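Local coordinates for ATP-dependent protease subunit HslV (Trypanosoma brucei brucei, PDB 4HNZ), which hydrolyses, as the threonine-protease subunit of the mitochondrial HslVU complex, proteins that its ATP-dependent partner HslU has recognised and unfolded, at the interface of chains A and B. Sequence-based numbering; all coordinates share one arbitrary frame. Chains: chain A/B, HslVU complex proteolytic subunit, putative.

The interface of chains A and B. Residues chain A 19, 21, 25-27; chain B 158-159, 161.
A:Val27 and B:Ile159 join backbone to backbone across a two-fold interface between subunits of the proteasome-like (peptidase T1B) double ring of HslV, where strand 26-27 of one copy meets the C-terminal end of helix 145-159 of the other. The patch centre lies about 11 Å from A:Thr1, the presumed nucleophile. Among the polar links, A:Val27 N donates to B:Ile159 O at 2.9 Å, nearly straight (168° at H). The strand amide thus takes up a carbonyl of the helix's last turn. A second, weak hydrogen bond runs the other way, from B:Val161 N to A:Arg25 O at 3.4 Å; the A:Arg25 residue is poorly ordered. The A:Val27 CG2 methyl also rests against the backbone carbonyl of B:Asp158, a methyl-to-carbonyl contact.

Apolar contacts flank this backbone pairing. The side chains of A:Ile26 and B:Ile159 run alongside each other in parallel, with A:Ile26 CB 3.9 Å from the B:Ile159 CG2 methyl. B:Val161 lays its CG1 methyl against A:Thr21 and A:Val27, beside A:Gln19 NE2. This methyl stands anti to its own carbonyl carbon and beside its backbone N (chi1 -58°). B:Val161 CG1 meets A:Val27 CG2 at 3.9 Å. A:Thr21 CG2 is 4.1 Å from the same B:Val161 CG1.

Within chain A, the extended A:Gln19 side chain donates an amide N-H from NE2 to the A:Thr21 hydroxyl OG1 at 3.1 Å. OG1 lies in the amide plane, and the bond probably helps fix the amide's turn, with A:Gln19 NE2 3.7 Å from B:Val161 CG1.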
loop_
_atom_site.group_PDB
_atom_site.type_symbol
_atom_site.label_atom_id
_atom_site.label_comp_id
_atom_site.label_asym_id
_atom_site.label_seq_id
_atom_site.Cartn_x
_atom_site.Cartn_y
_atom_site.Cartn_z
ATOM N N GLN A 19 -8.068 -12.684 29.973
ATOM C CA GLN A 19 -8.765 -11.784 29.047
ATOM C C GLN A 19 -8.772 -12.326 27.654
ATOM O O GLN A 19 -7.754 -12.633 27.112
ATOM C CB GLN A 19 -8.108 -10.399 29.040
ATOM C CG GLN A 19 -8.827 -9.359 28.194
ATOM C CD GLN A 19 -8.206 -7.994 28.375
ATOM O OE1 GLN A 19 -8.165 -7.529 29.474
ATOM N NE2 GLN A 19 -7.763 -7.335 27.309
ATOM N N THR A 21 -9.639 -10.889 23.880
ATOM C CA THR A 21 -9.888 -9.662 23.176
ATOM C C THR A 21 -10.223 -9.935 21.752
ATOM O O THR A 21 -9.489 -10.643 21.098
ATOM C CB THR A 21 -8.610 -8.742 23.190
ATOM O OG1 THR A 21 -8.111 -8.626 24.534
ATOM C CG2 THR A 21 -8.936 -7.337 22.648
ATOM N N ARG A 25 -9.561 -4.595 20.363
ATOM C CA ARG A 25 -10.324 -3.463 20.891
ATOM C C ARG A 25 -11.192 -3.797 22.098
ATOM O O ARG A 25 -11.302 -2.981 22.979
ATOM C CB ARG A 25 -11.269 -2.930 19.803
ATOM C CG ARG A 25 -10.648 -1.964 18.828
ATOM C CD ARG A 25 -11.711 -1.480 17.848
ATOM N NE ARG A 25 -12.129 -2.566 16.926
ATOM C CZ ARG A 25 -13.279 -3.269 16.976
ATOM N NH1 ARG A 25 -14.220 -3.012 17.900
ATOM N NH2 ARG A 25 -13.508 -4.240 16.071
ATOM N N ILE A 26 -11.876 -4.958 22.070
ATOM C CA ILE A 26 -12.916 -5.233 23.032
ATOM C C ILE A 26 -12.676 -6.543 23.773
ATOM O O ILE A 26 -12.293 -7.546 23.198
ATOM C CB ILE A 26 -14.332 -5.226 22.432
ATOM C CG1 ILE A 26 -14.564 -6.422 21.570
ATOM C CG2 ILE A 26 -14.609 -3.917 21.671
ATOM C CD1 ILE A 26 -15.784 -6.295 20.695
ATOM N N VAL A 27 -12.890 -6.494 25.079
ATOM C CA VAL A 27 -12.850 -7.663 25.891
ATOM C C VAL A 27 -14.176 -8.414 25.650
ATOM O O VAL A 27 -15.248 -7.898 25.903
ATOM C CB VAL A 27 -12.783 -7.299 27.368
ATOM C CG1 VAL A 27 -12.900 -8.566 28.227
ATOM C CG2 VAL A 27 -11.516 -6.505 27.677
ATOM N N ASP B 158 -15.107 -1.790 31.279
ATOM C CA ASP B 158 -14.828 -3.216 31.290
ATOM C C ASP B 158 -14.673 -3.764 29.881
ATOM O O ASP B 158 -13.863 -4.597 29.663
ATOM C CB ASP B 158 -15.931 -4.021 31.986
ATOM C CG ASP B 158 -15.882 -3.885 33.494
ATOM O OD1 ASP B 158 -14.853 -3.311 34.010
ATOM O OD2 ASP B 158 -16.880 -4.297 34.169
ATOM N N ILE B 159 -15.413 -3.244 28.917
ATOM C CA ILE B 159 -15.284 -3.723 27.532
ATOM C C ILE B 159 -14.078 -3.137 26.765
ATOM O O ILE B 159 -13.456 -3.798 25.936
ATOM C CB ILE B 159 -16.608 -3.439 26.803
ATOM C CG1 ILE B 159 -17.686 -4.366 27.373
ATOM C CG2 ILE B 159 -16.511 -3.644 25.272
ATOM C CD1 ILE B 159 -19.083 -3.930 26.928
ATOM N N VAL B 161 -10.590 -1.861 26.065
ATOM C CA VAL B 161 -9.269 -2.119 26.590
ATOM C C VAL B 161 -8.512 -0.800 26.730
ATOM O O VAL B 161 -7.543 -0.740 27.479
ATOM C CB VAL B 161 -8.437 -3.070 25.704
ATOM C CG1 VAL B 161 -9.131 -4.403 25.504
ATOM C CG2 VAL B 161 -8.142 -2.444 24.343
#